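Local coordinates for protein cystathionine gamma-synthase (Xanthomonas oryzae pv. oryzae KACC 10331, PDB 6LD9) that probably makes cystathionine in methionine biosynthesis, as a pyridoxal phosphate-dependent enzyme of the trans-sulfuration family, at residues S42-D47 with D56-G61; V152-P157 with T181-T186; K209-H214 with R254-L259. The protein carries 2 engineered substitutions. All coordinates share one frame; numbering follows the deposited sequence.

Interaction 1: residues S42-D47 with D56-G61. With E9U ((2~{S})-4-[(2~{R})-2-azanyl-3-oxidanyl-3-oxidanylidene-propyl]sulfanyl-2-[(~{E})-[2-methyl-3-oxidanyl-5-(phosphonooxymethyl)pyridin-4-yl]methylideneamino]butanoic acid), chain H.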
loop_
_atom_site.group_PDB
_atom_site.type_symbol
_atom_site.label_atom_id
_atom_site.label_comp_id
_atom_site.label_asym_id
_atom_site.label_seq_id
_atom_site.Cartn_x
_atom_site.Cartn_y
_atom_site.Cartn_z
ATOM N N SER C 42 12.363 -7.822 1.981
ATOM C CA SER C 42 13.276 -8.273 0.899
ATOM C C SER C 42 14.018 -9.516 1.396
ATOM O O SER C 42 14.336 -10.438 0.601
ATOM C CB SER C 42 14.198 -7.129 0.495
ATOM O OG SER C 42 14.916 -6.742 1.653
ATOM N N ASN C 43 14.252 -9.543 2.692
ATOM C CA ASN C 43 15.084 -10.581 3.355
ATOM C C ASN C 43 14.378 -11.228 4.570
ATOM O O ASN C 43 13.407 -10.654 5.223
ATOM C CB ASN C 43 16.501 -10.054 3.675
ATOM C CG ASN C 43 16.559 -8.786 4.511
ATOM O OD1 ASN C 43 17.650 -8.302 4.880
ATOM N ND2 ASN C 43 15.398 -8.289 4.882
ATOM N N PHE C 44 14.920 -12.377 4.938
ATOM C CA PHE C 44 14.425 -13.179 6.077
ATOM C C PHE C 44 15.630 -13.638 6.893
ATOM O O PHE C 44 16.598 -14.069 6.299
ATOM C CB PHE C 44 13.637 -14.365 5.536
ATOM C CG PHE C 44 12.494 -13.971 4.665
ATOM C CD1 PHE C 44 12.713 -13.640 3.349
ATOM C CD2 PHE C 44 11.195 -14.009 5.147
ATOM C CE1 PHE C 44 11.641 -13.238 2.560
ATOM C CE2 PHE C 44 10.143 -13.626 4.360
ATOM C CZ PHE C 44 10.371 -13.185 3.085
ATOM N N SER C 45 15.530 -13.653 8.209
ATOM C CA SER C 45 16.624 -14.100 9.098
ATOM C C SER C 45 16.853 -15.587 8.906
ATOM O O SER C 45 15.890 -16.295 8.561
ATOM C CB SER C 45 16.337 -13.803 10.518
ATOM O OG SER C 45 15.193 -14.490 10.919
ATOM N N PHE C 46 18.101 -16.012 9.090
ATOM C CA PHE C 46 18.488 -17.444 9.222
ATOM C C PHE C 46 18.151 -17.902 10.647
ATOM O O PHE C 46 18.026 -17.054 11.493
ATOM C CB PHE C 46 19.944 -17.684 8.822
ATOM C CG PHE C 46 20.167 -17.854 7.348
ATOM C CD1 PHE C 46 19.543 -17.031 6.442
ATOM C CD2 PHE C 46 21.022 -18.837 6.874
ATOM C CE1 PHE C 46 19.750 -17.183 5.081
ATOM C CE2 PHE C 46 21.246 -18.996 5.513
ATOM C CZ PHE C 46 20.590 -18.173 4.613
ATOM N N ASP C 47 17.936 -19.191 10.876
ATOM C CA ASP C 47 17.641 -19.675 12.246
ATOM C C ASP C 47 18.938 -19.983 12.997
ATOM O O ASP C 47 19.038 -21.065 13.518
ATOM C CB ASP C 47 16.752 -20.925 12.220
ATOM C CG ASP C 47 16.058 -21.214 13.553
ATOM O OD1 ASP C 47 15.974 -20.301 14.442
ATOM O OD2 ASP C 47 15.595 -22.340 13.685
ATOM N N ASP C 56 14.282 -17.026 2.195
ATOM C CA ASP C 56 15.586 -16.335 2.434
ATOM C C ASP C 56 15.595 -14.946 1.775
ATOM O O ASP C 56 16.161 -13.964 2.378
ATOM C CB ASP C 56 16.787 -17.209 2.059
ATOM C CG ASP C 56 16.915 -17.664 0.605
ATOM O OD1 ASP C 56 15.930 -17.667 -0.149
ATOM O OD2 ASP C 56 18.013 -18.058 0.240
ATOM N N TYR C 57 15.013 -14.816 0.600
ATOM C CA TYR C 57 15.172 -13.578 -0.182
ATOM C C TYR C 57 14.014 -13.485 -1.180
ATOM O O TYR C 57 13.793 -14.434 -2.011
ATOM C CB TYR C 57 16.546 -13.544 -0.875
ATOM C CG TYR C 57 16.845 -12.206 -1.506
ATOM C CD1 TYR C 57 17.090 -11.091 -0.714
ATOM C CD2 TYR C 57 16.838 -12.014 -2.868
ATOM C CE1 TYR C 57 17.351 -9.855 -1.256
ATOM C CE2 TYR C 57 17.136 -10.785 -3.440
ATOM C CZ TYR C 57 17.385 -9.701 -2.617
ATOM O OH TYR C 57 17.630 -8.463 -3.128
ATOM N N THR C 58 13.312 -12.356 -1.168
ATOM C CA THR C 58 12.013 -12.225 -1.878
ATOM C C THR C 58 12.196 -12.467 -3.381
ATOM O O THR C 58 11.289 -12.970 -3.978
ATOM C CB THR C 58 11.363 -10.891 -1.503
ATOM O OG1 THR C 58 10.848 -11.129 -0.204
ATOM C CG2 THR C 58 10.254 -10.423 -2.411
ATOM N N ARG C 59 13.287 -12.035 -3.998
ATOM C CA ARG C 59 13.486 -12.266 -5.449
ATOM C C ARG C 59 13.332 -13.773 -5.733
ATOM O O ARG C 59 12.736 -14.078 -6.764
ATOM C CB ARG C 59 14.812 -11.721 -6.002
ATOM C CG ARG C 59 15.064 -12.168 -7.446
ATOM C CD ARG C 59 16.124 -11.432 -8.295
ATOM N NE ARG C 59 17.310 -11.117 -7.515
ATOM C CZ ARG C 59 18.145 -11.993 -6.963
ATOM N NH1 ARG C 59 18.010 -13.304 -7.137
ATOM N NH2 ARG C 59 19.120 -11.518 -6.213
ATOM N N SER C 60 13.775 -14.660 -4.840
ATOM C CA SER C 60 13.750 -16.141 -5.038
ATOM C C SER C 60 12.407 -16.745 -4.653
ATOM O O SER C 60 12.013 -17.817 -5.228
ATOM C CB SER C 60 14.784 -16.806 -4.197
ATOM O OG SER C 60 16.047 -16.176 -4.400
ATOM N N GLY C 61 11.805 -16.188 -3.606
ATOM C CA GLY C 61 10.561 -16.693 -3.018
ATOM C C GLY C 61 10.085 -15.789 -1.910
ATOM O O GLY C 61 10.917 -15.334 -1.116
HETATM N N1 E9U H . 24.286 -6.368 -7.888
HETATM C C2 E9U H . 24.886 -6.486 -6.680
HETATM C C3 E9U H . 24.285 -7.198 -5.535
HETATM N N E9U H . 22.975 -8.763 -3.534
HETATM C CA E9U H . 22.386 -9.394 -2.355
HETATM C C E9U H . 23.501 -9.581 -1.329
HETATM O O E9U H . 23.222 -9.655 -0.075
HETATM C CB E9U H . 21.737 -10.683 -2.834
HETATM C CG E9U H . 21.298 -11.635 -1.774
HETATM S SD E9U H . 21.563 -13.325 -2.281
HETATM C CE E9U H . 20.262 -13.940 -3.296
HETATM C CZ E9U H . 19.410 -15.229 -3.226
HETATM C CH E9U H . 19.513 -15.750 -4.623
HETATM N NH E9U H . 19.474 -16.259 -2.172
HETATM C C2A E9U H . 26.231 -5.820 -6.495
HETATM C C4 E9U H . 22.961 -7.781 -5.728
HETATM C C4A E9U H . 22.314 -8.526 -4.601
HETATM C C5 E9U H . 22.393 -7.585 -7.064
HETATM C C5A E9U H . 21.045 -8.091 -7.427
HETATM C C6 E9U H . 23.095 -6.888 -8.072
HETATM O O1P E9U H . 18.692 -8.804 -5.346
HETATM O O2P E9U H . 17.724 -6.700 -6.151
HETATM O O3 E9U H . 24.903 -7.345 -4.345
HETATM O O3P E9U H . 18.002 -8.549 -7.784
HETATM O O4P E9U H . 20.001 -7.225 -6.958
HETATM O OT E9U H . 24.702 -9.730 -1.771
HETATM O OX1 E9U H . 19.578 -15.015 -5.638
HETATM O OX2 E9U H . 19.516 -16.934 -4.783
HETATM P P E9U H . 18.541 -7.890 -6.553
HETATM O O HOH W 1 18.169 -13.888 4.101
#
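Phe44 turns the edge of its ring to the backbone of Asp56 and to the side chain of Thr58. Phe44 CD1 lies 3.6 Å from Asp56 O, which sits in the ring plane. Phe44 CE1 meets Thr58 OG1 at 3.6 Å, and the two side chains cross at about a right angle. Setting Phe44 CG anti to the carbonyl carbon (chi1 -58°) puts this edge along 56-58. Thr58 OG1 bonds mainly to Ser41 O. The backbones meet in a single beta bridge between Asn43 and Tyr57. Thr58 N gives a bond of 2.8 Å to Ser42 O. The bond from Phe44 N to Asp56 O is bent, with its donor above the carbonyl plane. Water 1 joins Phe44 O to Asp56 O. In this fold type I enzyme, the loop between helices 16-21 and 63-76 reaches into the active site of the second subunit, where it meets the cystathionine adduct E9U. With CG anti to the backbone N (chi1 -171°), the Tyr57 ring has Ser42 O near CD1 and E9U CG over one face. Tyr57 OH makes a very short bond to phosphate oxygen O1P and also bonds Lys209 of the second subunit. The Arg59 guanidinium has Tyr57 CD2 over one face, offset toward the rim. Its nitrogens divide between two groups of E9U. Arg59 NE bonds E9U O3P at 2.7 Å and Arg59 NH2 bonds E9U O1P at 2.9 Å, while Arg59 NH1 reaches carboxylate oxygen E9U OX1 at 2.8 Å. Asp56 OD2 lies 3.3 Å from amino nitrogen NH at the distal end of E9U.

Interaction 2: residues V152-P157 with T181-T186. With E9U ((2~{S})-4-[(2~{R})-2-azanyl-3-oxidanyl-3-oxidanylidene-propyl]sulfanyl-2-[(~{E})-[2-methyl-3-oxidanyl-5-(phosphonooxymethyl)pyridin-4-yl]methylideneamino]butanoic acid), chain G.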
loop_
_atom_site.group_PDB
_atom_site.type_symbol
_atom_site.label_atom_id
_atom_site.label_comp_id
_atom_site.label_asym_id
_atom_site.label_seq_id
_atom_site.Cartn_x
_atom_site.Cartn_y
_atom_site.Cartn_z
ATOM N N VAL C 152 5.325 -25.342 -28.680
ATOM C CA VAL C 152 4.159 -24.698 -29.321
ATOM C C VAL C 152 3.432 -23.865 -28.260
ATOM O O VAL C 152 3.079 -24.422 -27.136
ATOM C CB VAL C 152 3.205 -25.771 -29.890
ATOM C CG1 VAL C 152 2.063 -25.164 -30.674
ATOM C CG2 VAL C 152 3.963 -26.738 -30.777
ATOM N N LEU C 153 3.104 -22.647 -28.661
ATOM C CA LEU C 153 2.246 -21.724 -27.929
ATOM C C LEU C 153 0.898 -21.578 -28.631
ATOM O O LEU C 153 0.842 -21.274 -29.826
ATOM C CB LEU C 153 2.938 -20.364 -27.842
ATOM C CG LEU C 153 2.223 -19.318 -26.970
ATOM C CD1 LEU C 153 3.205 -18.654 -26.023
ATOM C CD2 LEU C 153 1.626 -18.238 -27.811
ATOM N N ILE C 154 -0.141 -21.677 -27.814
ATOM C CA ILE C 154 -1.563 -21.478 -28.166
ATOM C C ILE C 154 -2.115 -20.287 -27.373
ATOM O O ILE C 154 -1.946 -20.254 -26.156
ATOM C CB ILE C 154 -2.294 -22.783 -27.796
ATOM C CG1 ILE C 154 -1.752 -23.981 -28.562
ATOM C CG2 ILE C 154 -3.785 -22.631 -27.970
ATOM C CD1 ILE C 154 -2.183 -25.287 -27.995
ATOM N N GLU C 155 -2.816 -19.391 -28.030
ATOM C CA GLU C 155 -3.541 -18.297 -27.382
ATOM C C GLU C 155 -4.999 -18.446 -27.808
ATOM O O GLU C 155 -5.328 -18.107 -28.963
ATOM C CB GLU C 155 -2.876 -16.989 -27.782
ATOM C CG GLU C 155 -3.538 -15.790 -27.134
ATOM C CD GLU C 155 -3.193 -14.428 -27.739
ATOM O OE1 GLU C 155 -4.160 -13.734 -28.185
ATOM O OE2 GLU C 155 -1.948 -14.035 -27.741
ATOM N N THR C 156 -5.815 -19.071 -26.966
ATOM C CA THR C 156 -7.252 -19.326 -27.280
ATOM C C THR C 156 -8.094 -18.888 -26.081
ATOM O O THR C 156 -7.807 -19.247 -24.943
ATOM C CB THR C 156 -7.550 -20.774 -27.725
ATOM O OG1 THR C 156 -8.932 -20.872 -28.102
ATOM C CG2 THR C 156 -7.224 -21.774 -26.641
ATOM N N PRO C 157 -9.179 -18.142 -26.300
ATOM C CA PRO C 157 -9.492 -17.485 -27.554
ATOM C C PRO C 157 -8.493 -16.348 -27.829
ATOM O O PRO C 157 -8.011 -15.738 -26.908
ATOM C CB PRO C 157 -10.836 -16.769 -27.317
ATOM C CG PRO C 157 -11.393 -17.441 -26.101
ATOM C CD PRO C 157 -10.217 -17.920 -25.297
ATOM N N THR C 181 3.981 -27.860 -24.900
ATOM C CA THR C 181 2.841 -26.971 -25.155
ATOM C C THR C 181 2.733 -25.973 -24.021
ATOM O O THR C 181 2.728 -26.408 -22.824
ATOM C CB THR C 181 1.529 -27.751 -25.236
ATOM O OG1 THR C 181 1.725 -29.066 -24.680
ATOM C CG2 THR C 181 1.114 -27.871 -26.676
ATOM N N VAL C 182 2.516 -24.724 -24.402
ATOM C CA VAL C 182 2.156 -23.673 -23.437
ATOM C C VAL C 182 0.921 -22.954 -23.948
ATOM O O VAL C 182 0.841 -22.680 -25.185
ATOM C CB VAL C 182 3.336 -22.712 -23.221
ATOM C CG1 VAL C 182 3.817 -22.007 -24.497
ATOM C CG2 VAL C 182 2.962 -21.704 -22.143
ATOM N N VAL C 183 -0.039 -22.695 -23.055
ATOM C CA VAL C 183 -1.302 -21.997 -23.454
ATOM C C VAL C 183 -1.420 -20.673 -22.719
ATOM O O VAL C 183 -1.349 -20.697 -21.510
ATOM C CB VAL C 183 -2.543 -22.862 -23.180
ATOM C CG1 VAL C 183 -3.814 -22.170 -23.667
ATOM C CG2 VAL C 183 -2.367 -24.204 -23.849
ATOM N N ASP C 184 -1.595 -19.588 -23.464
ATOM C CA ASP C 184 -1.903 -18.255 -22.917
ATOM C C ASP C 184 -3.403 -18.224 -22.655
ATOM O O ASP C 184 -4.148 -18.158 -23.586
ATOM C CB ASP C 184 -1.426 -17.114 -23.827
ATOM C CG ASP C 184 -1.600 -15.723 -23.194
ATOM O OD1 ASP C 184 -2.425 -15.592 -22.247
ATOM O OD2 ASP C 184 -0.955 -14.752 -23.694
ATOM N N ASN C 185 -3.794 -18.243 -21.409
ATOM C CA ASN C 185 -5.206 -18.450 -20.989
ATOM C C ASN C 185 -5.737 -17.153 -20.381
ATOM O O ASN C 185 -6.658 -17.202 -19.567
ATOM C CB ASN C 185 -5.276 -19.647 -20.025
ATOM C CG ASN C 185 -6.679 -20.080 -19.654
ATOM O OD1 ASN C 185 -6.932 -20.534 -18.521
ATOM N ND2 ASN C 185 -7.556 -19.971 -20.623
ATOM N N THR C 186 -5.183 -16.019 -20.802
ATOM C CA THR C 186 -5.516 -14.701 -20.234
ATOM C C THR C 186 -7.012 -14.420 -20.401
ATOM O O THR C 186 -7.634 -13.816 -19.514
ATOM C CB THR C 186 -4.678 -13.602 -20.919
ATOM O OG1 THR C 186 -3.320 -13.792 -20.540
ATOM C CG2 THR C 186 -5.086 -12.179 -20.562
HETATM N N1 E9U G . -1.161 -12.217 -23.187
HETATM C C2 E9U G . -2.318 -11.669 -23.705
HETATM C C3 E9U G . -2.608 -10.239 -23.619
HETATM N N E9U G . -2.922 -7.414 -23.475
HETATM C CA E9U G . -3.260 -5.976 -23.352
HETATM C C E9U G . -4.419 -5.737 -24.277
HETATM O O E9U G . -4.569 -6.531 -25.268
HETATM C CB E9U G . -2.005 -5.159 -23.672
HETATM C CG E9U G . -2.249 -3.752 -24.032
HETATM S SD E9U G . -1.109 -3.127 -25.231
HETATM C CE E9U G . 0.428 -2.612 -24.492
HETATM C CZ E9U G . 1.434 -1.470 -24.826
HETATM C CH E9U G . 2.691 -2.074 -25.346
HETATM N NH E9U G . 1.050 -0.209 -25.481
HETATM C C2A E9U G . -3.354 -12.563 -24.351
HETATM C C4 E9U G . -1.622 -9.389 -22.987
HETATM C C4A E9U G . -1.875 -7.941 -22.917
HETATM C C5 E9U G . -0.434 -10.080 -22.444
HETATM C C5A E9U G . 0.651 -9.361 -21.740
HETATM C C6 E9U G . -0.278 -11.477 -22.576
HETATM O O1P E9U G . 0.373 -6.534 -20.283
HETATM O O2P E9U G . 0.437 -8.027 -18.234
HETATM O O3 E9U G . -3.698 -9.709 -24.153
HETATM O O3P E9U G . 2.432 -7.892 -19.679
HETATM O O4P E9U G . 0.329 -9.149 -20.357
HETATM O OT E9U G . -5.170 -4.725 -24.084
HETATM O OX1 E9U G . 3.404 -1.526 -26.154
HETATM O OX2 E9U G . 3.059 -3.151 -24.900
HETATM P P E9U G . 0.930 -7.784 -19.622
HETATM O O HOH W 2 0.286 -14.560 -26.030
#
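Asp184 and Glu155 lie side by side on neighbouring parallel strands and point the same way. The strands belong to the beta-alpha-beta unit 151-155, 167-176, 180-184. Their axes approach to 4.7 Å, and three backbone bonds join them: Val182 N to Val152 O, Ile154 N to Val182 O and Asp184 N to Ile154 O. Leu153 CD1 packs on Val182 CG1 on the same face of the sheet as the two acids. On Asp184, CB rests 4.1 Å from Glu155 CG and also meets Ile154 O. With CG anti to the backbone N (chi1 -174°), the carboxylate is carried toward the cofactor ring of E9U. OD1 accepts two bonds from Thr186. The one from N, 3.1 Å long, makes an Asx turn. The one from OG1 uses the syn lone pair. These two bonds help to fix the rotation of the carboxylate. OD2 lies 2.6 Å from pyridine N1 and accepts a bond of 2.7 Å from water 2. That water also donates to Glu155 OE2, which takes a second bond from Tyr112 N. The carboxylates are 4.2 Å apart (OE2 to OD2), their planes 66° apart. As in other fold type I enzymes, an aspartate facing N1 probably strengthens the electron pull of the pyridine ring.

Interaction 3: residues K209-H214 with R254-L259. With E9U ((2~{S})-4-[(2~{R})-2-azanyl-3-oxidanyl-3-oxidanylidene-propyl]sulfanyl-2-[(~{E})-[2-methyl-3-oxidanyl-5-(phosphonooxymethyl)pyridin-4-yl]methylideneamino]butanoic acid), chain G.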
loop_
_atom_site.group_PDB
_atom_site.type_symbol
_atom_site.label_atom_id
_atom_site.label_comp_id
_atom_site.label_asym_id
_atom_site.label_seq_id
_atom_site.Cartn_x
_atom_site.Cartn_y
_atom_site.Cartn_z
ATOM N N LYS C 209 -5.364 -8.822 -16.096
ATOM C CA LYS C 209 -6.682 -8.847 -16.755
ATOM C C LYS C 209 -7.683 -9.384 -15.707
ATOM O O LYS C 209 -7.836 -8.730 -14.620
ATOM C CB LYS C 209 -6.479 -9.527 -18.112
ATOM C CG LYS C 209 -5.372 -8.957 -19.058
ATOM C CD LYS C 209 -5.190 -7.458 -18.894
ATOM C CE LYS C 209 -4.369 -6.601 -19.863
ATOM N NZ LYS C 209 -3.288 -7.365 -20.481
ATOM N N TYR C 210 -8.433 -10.437 -15.989
ATOM C CA TYR C 210 -9.508 -10.914 -15.076
ATOM C C TYR C 210 -9.051 -11.360 -13.693
ATOM O O TYR C 210 -9.772 -11.204 -12.740
ATOM C CB TYR C 210 -10.277 -12.071 -15.690
ATOM C CG TYR C 210 -11.038 -11.649 -16.923
ATOM C CD1 TYR C 210 -12.232 -10.992 -16.810
ATOM C CD2 TYR C 210 -10.554 -11.912 -18.178
ATOM C CE1 TYR C 210 -12.945 -10.580 -17.924
ATOM C CE2 TYR C 210 -11.272 -11.532 -19.296
ATOM C CZ TYR C 210 -12.496 -10.876 -19.196
ATOM O OH TYR C 210 -13.195 -10.480 -20.341
ATOM N N ILE C 211 -7.900 -11.952 -13.555
ATOM C CA ILE C 211 -7.508 -12.495 -12.231
ATOM C C ILE C 211 -7.433 -11.330 -11.242
ATOM O O ILE C 211 -8.077 -11.389 -10.183
ATOM C CB ILE C 211 -6.200 -13.269 -12.346
ATOM C CG1 ILE C 211 -6.421 -14.571 -13.116
ATOM C CG2 ILE C 211 -5.628 -13.541 -10.983
ATOM C CD1 ILE C 211 -5.162 -15.262 -13.517
ATOM N N ASN C 212 -6.744 -10.249 -11.577
ATOM C CA ASN C 212 -6.709 -9.096 -10.653
ATOM C C ASN C 212 -8.064 -8.373 -10.706
ATOM O O ASN C 212 -8.616 -7.980 -9.682
ATOM C CB ASN C 212 -5.631 -8.087 -10.997
ATOM C CG ASN C 212 -5.711 -6.905 -10.038
ATOM O OD1 ASN C 212 -5.923 -5.784 -10.496
ATOM N ND2 ASN C 212 -5.617 -7.159 -8.720
ATOM N N GLY C 213 -8.509 -8.065 -11.899
ATOM C CA GLY C 213 -9.879 -7.598 -12.117
ATOM C C GLY C 213 -10.063 -6.138 -11.869
ATOM O O GLY C 213 -11.117 -5.659 -12.265
ATOM N N HIS C 214 -9.086 -5.412 -11.319
ATOM C CA HIS C 214 -9.370 -4.032 -10.866
ATOM C C HIS C 214 -8.452 -3.013 -11.543
ATOM O O HIS C 214 -8.415 -1.854 -11.074
ATOM C CB HIS C 214 -9.370 -3.982 -9.368
ATOM C CG HIS C 214 -10.477 -4.740 -8.761
ATOM N ND1 HIS C 214 -10.490 -6.126 -8.726
ATOM C CD2 HIS C 214 -11.572 -4.334 -8.094
ATOM C CE1 HIS C 214 -11.612 -6.537 -8.123
ATOM N NE2 HIS C 214 -12.287 -5.466 -7.718
ATOM N N ARG C 254 -6.399 -10.376 -3.748
ATOM C CA ARG C 254 -7.614 -9.732 -3.255
ATOM C C ARG C 254 -8.655 -9.709 -4.386
ATOM O O ARG C 254 -9.818 -10.032 -4.164
ATOM C CB ARG C 254 -7.204 -8.367 -2.716
ATOM C CG ARG C 254 -8.359 -7.705 -1.974
ATOM C CD ARG C 254 -8.269 -6.207 -1.892
ATOM N NE ARG C 254 -8.956 -5.581 -0.766
ATOM C CZ ARG C 254 -9.882 -4.648 -0.907
ATOM N NH1 ARG C 254 -10.339 -4.334 -2.099
ATOM N NH2 ARG C 254 -10.374 -4.014 0.120
ATOM N N GLY C 255 -8.233 -9.368 -5.592
ATOM C CA GLY C 255 -9.101 -9.415 -6.787
ATOM C C GLY C 255 -9.579 -10.815 -7.132
ATOM O O GLY C 255 -10.755 -10.921 -7.518
ATOM N N LEU C 256 -8.700 -11.811 -7.015
ATOM C CA LEU C 256 -9.017 -13.237 -7.308
ATOM C C LEU C 256 -10.242 -13.648 -6.495
ATOM O O LEU C 256 -10.910 -14.534 -6.937
ATOM C CB LEU C 256 -7.893 -14.186 -6.857
ATOM C CG LEU C 256 -7.534 -15.339 -7.780
ATOM C CD1 LEU C 256 -6.759 -16.434 -7.053
ATOM C CD2 LEU C 256 -8.715 -15.879 -8.549
ATOM N N ARG C 257 -10.413 -13.116 -5.287
ATOM C CA ARG C 257 -11.489 -13.551 -4.380
ATOM C C ARG C 257 -12.857 -13.228 -5.022
ATOM O O ARG C 257 -13.815 -13.898 -4.684
ATOM C CB ARG C 257 -11.352 -12.892 -3.013
ATOM C CG ARG C 257 -10.181 -13.358 -2.167
ATOM C CD ARG C 257 -10.387 -12.774 -0.771
ATOM N NE ARG C 257 -9.153 -12.288 -0.269
ATOM C CZ ARG C 257 -8.150 -13.112 -0.057
ATOM N NH1 ARG C 257 -8.300 -14.443 -0.204
ATOM N NH2 ARG C 257 -7.003 -12.564 0.305
ATOM N N THR C 258 -12.963 -12.232 -5.897
ATOM C CA THR C 258 -14.225 -11.922 -6.571
ATOM C C THR C 258 -14.245 -12.431 -8.023
ATOM O O THR C 258 -15.185 -12.037 -8.729
ATOM C CB THR C 258 -14.551 -10.437 -6.453
ATOM O OG1 THR C 258 -13.530 -9.670 -7.101
ATOM C CG2 THR C 258 -14.826 -10.091 -5.008
ATOM N N LEU C 259 -13.331 -13.304 -8.460
ATOM C CA LEU C 259 -13.264 -13.734 -9.893
ATOM C C LEU C 259 -14.576 -14.412 -10.286
ATOM O O LEU C 259 -15.161 -14.034 -11.322
ATOM C CB LEU C 259 -12.090 -14.676 -10.113
ATOM C CG LEU C 259 -11.945 -15.255 -11.523
ATOM C CD1 LEU C 259 -11.711 -14.196 -12.586
ATOM C CD2 LEU C 259 -10.829 -16.296 -11.573
HETATM N N1 E9U G . -1.161 -12.217 -23.187
HETATM C C2 E9U G . -2.318 -11.669 -23.705
HETATM C C3 E9U G . -2.608 -10.239 -23.619
HETATM N N E9U G . -2.922 -7.414 -23.475
HETATM C CA E9U G . -3.260 -5.976 -23.352
HETATM C C E9U G . -4.419 -5.737 -24.277
HETATM O O E9U G . -4.569 -6.531 -25.268
HETATM C CB E9U G . -2.005 -5.159 -23.672
HETATM C CG E9U G . -2.249 -3.752 -24.032
HETATM S SD E9U G . -1.109 -3.127 -25.231
HETATM C CE E9U G . 0.428 -2.612 -24.492
HETATM C CZ E9U G . 1.434 -1.470 -24.826
HETATM C CH E9U G . 2.691 -2.074 -25.346
HETATM N NH E9U G . 1.050 -0.209 -25.481
HETATM C C2A E9U G . -3.354 -12.563 -24.351
HETATM C C4 E9U G . -1.622 -9.389 -22.987
HETATM C C4A E9U G . -1.875 -7.941 -22.917
HETATM C C5 E9U G . -0.434 -10.080 -22.444
HETATM C C5A E9U G . 0.651 -9.361 -21.740
HETATM C C6 E9U G . -0.278 -11.477 -22.576
HETATM O O1P E9U G . 0.373 -6.534 -20.283
HETATM O O2P E9U G . 0.437 -8.027 -18.234
HETATM O O3 E9U G . -3.698 -9.709 -24.153
HETATM O O3P E9U G . 2.432 -7.892 -19.679
HETATM O O4P E9U G . 0.329 -9.149 -20.357
HETATM O OT E9U G . -5.170 -4.725 -24.084
HETATM O OX1 E9U G . 3.404 -1.526 -26.154
HETATM O OX2 E9U G . 3.059 -3.151 -24.900
HETATM P P E9U G . 0.930 -7.784 -19.622
#
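This is a close backbone and apolar contact, with Ile211, Asn212 and Tyr210 set against Gly255, Leu256 and Leu259. It joins the loop after strand 202-206, which carries Lys209, to the end of helix 246-256 and the start of helix 259-277. Gly255 forms its tight centre. It has no side chain, which lets Asn212 O come to 3.3 Å from Gly255 CA in a CA-H...O contact, with the loop carbonyl right against the helix. Ile211 O also faces Leu256 N, but the angle is too poor for a hydrogen bond. Ile211 and Leu256 run side by side, CG2 against CG at 4.1 Å. Helix 63-76 packs on both, with Leu72 on Ile211 and Ala71 and Leu75 on Leu256. Leu259 CG stands anti to the backbone N (chi1 177°), which brings CD1 to 3.6 Å from Tyr210 O and to 4.0 Å from Tyr210 CB. The Tyr210 ring goes elsewhere, to an edge-to-face contact with His266. His214 is held by its own segment. Its ND1 gives a nearly straight bond of 2.8 Å to Asn212 O, in the carbonyl plane and on a lone pair. Asn212 OD1 accepts from His214 N in an Asx turn. The fixed imidazole presents CE1 to Thr258 OG1, 3.8 Å away and near the ring plane. Arg254 forms a salt bridge with Asp216 of the fourth subunit. Lys209 is the predicted attachment point of pyridoxal phosphate, which here belongs to E9U instead. No hydrogen bond passes directly between the two segments. Arg262 bonds Tyr210 O, Gly255 O and Thr258 OG1, so polar links between the segments run through Arg262 of helix 259-277, while the direct fit rests on close backbone approach and apolar side chains.

Overall arrangement
All three contacts are largely buried, but in different places. Interaction 2 is core: its strands lie within the large sheet, about 8 Å from the chain centre, and no other chain touches them. Interaction 1 lies about 30 Å from that centre and is covered by two other subunits. Interaction 3 falls between, with the fourth subunit beside it. Interactions 2 and 3 touch through Thr186 and Lys209 and share one E9U. Interaction 1 serves a different E9U, in the active site of the second subunit, whose own Tyr57 and Arg59 bind the first. Interaction 1 pairs an isolated backbone bridge with side chains of 56-61 that bind phosphate and carboxylate. Ring-nitrogen contact and regular strand bonding mark 2, apolar and backbone packing 3.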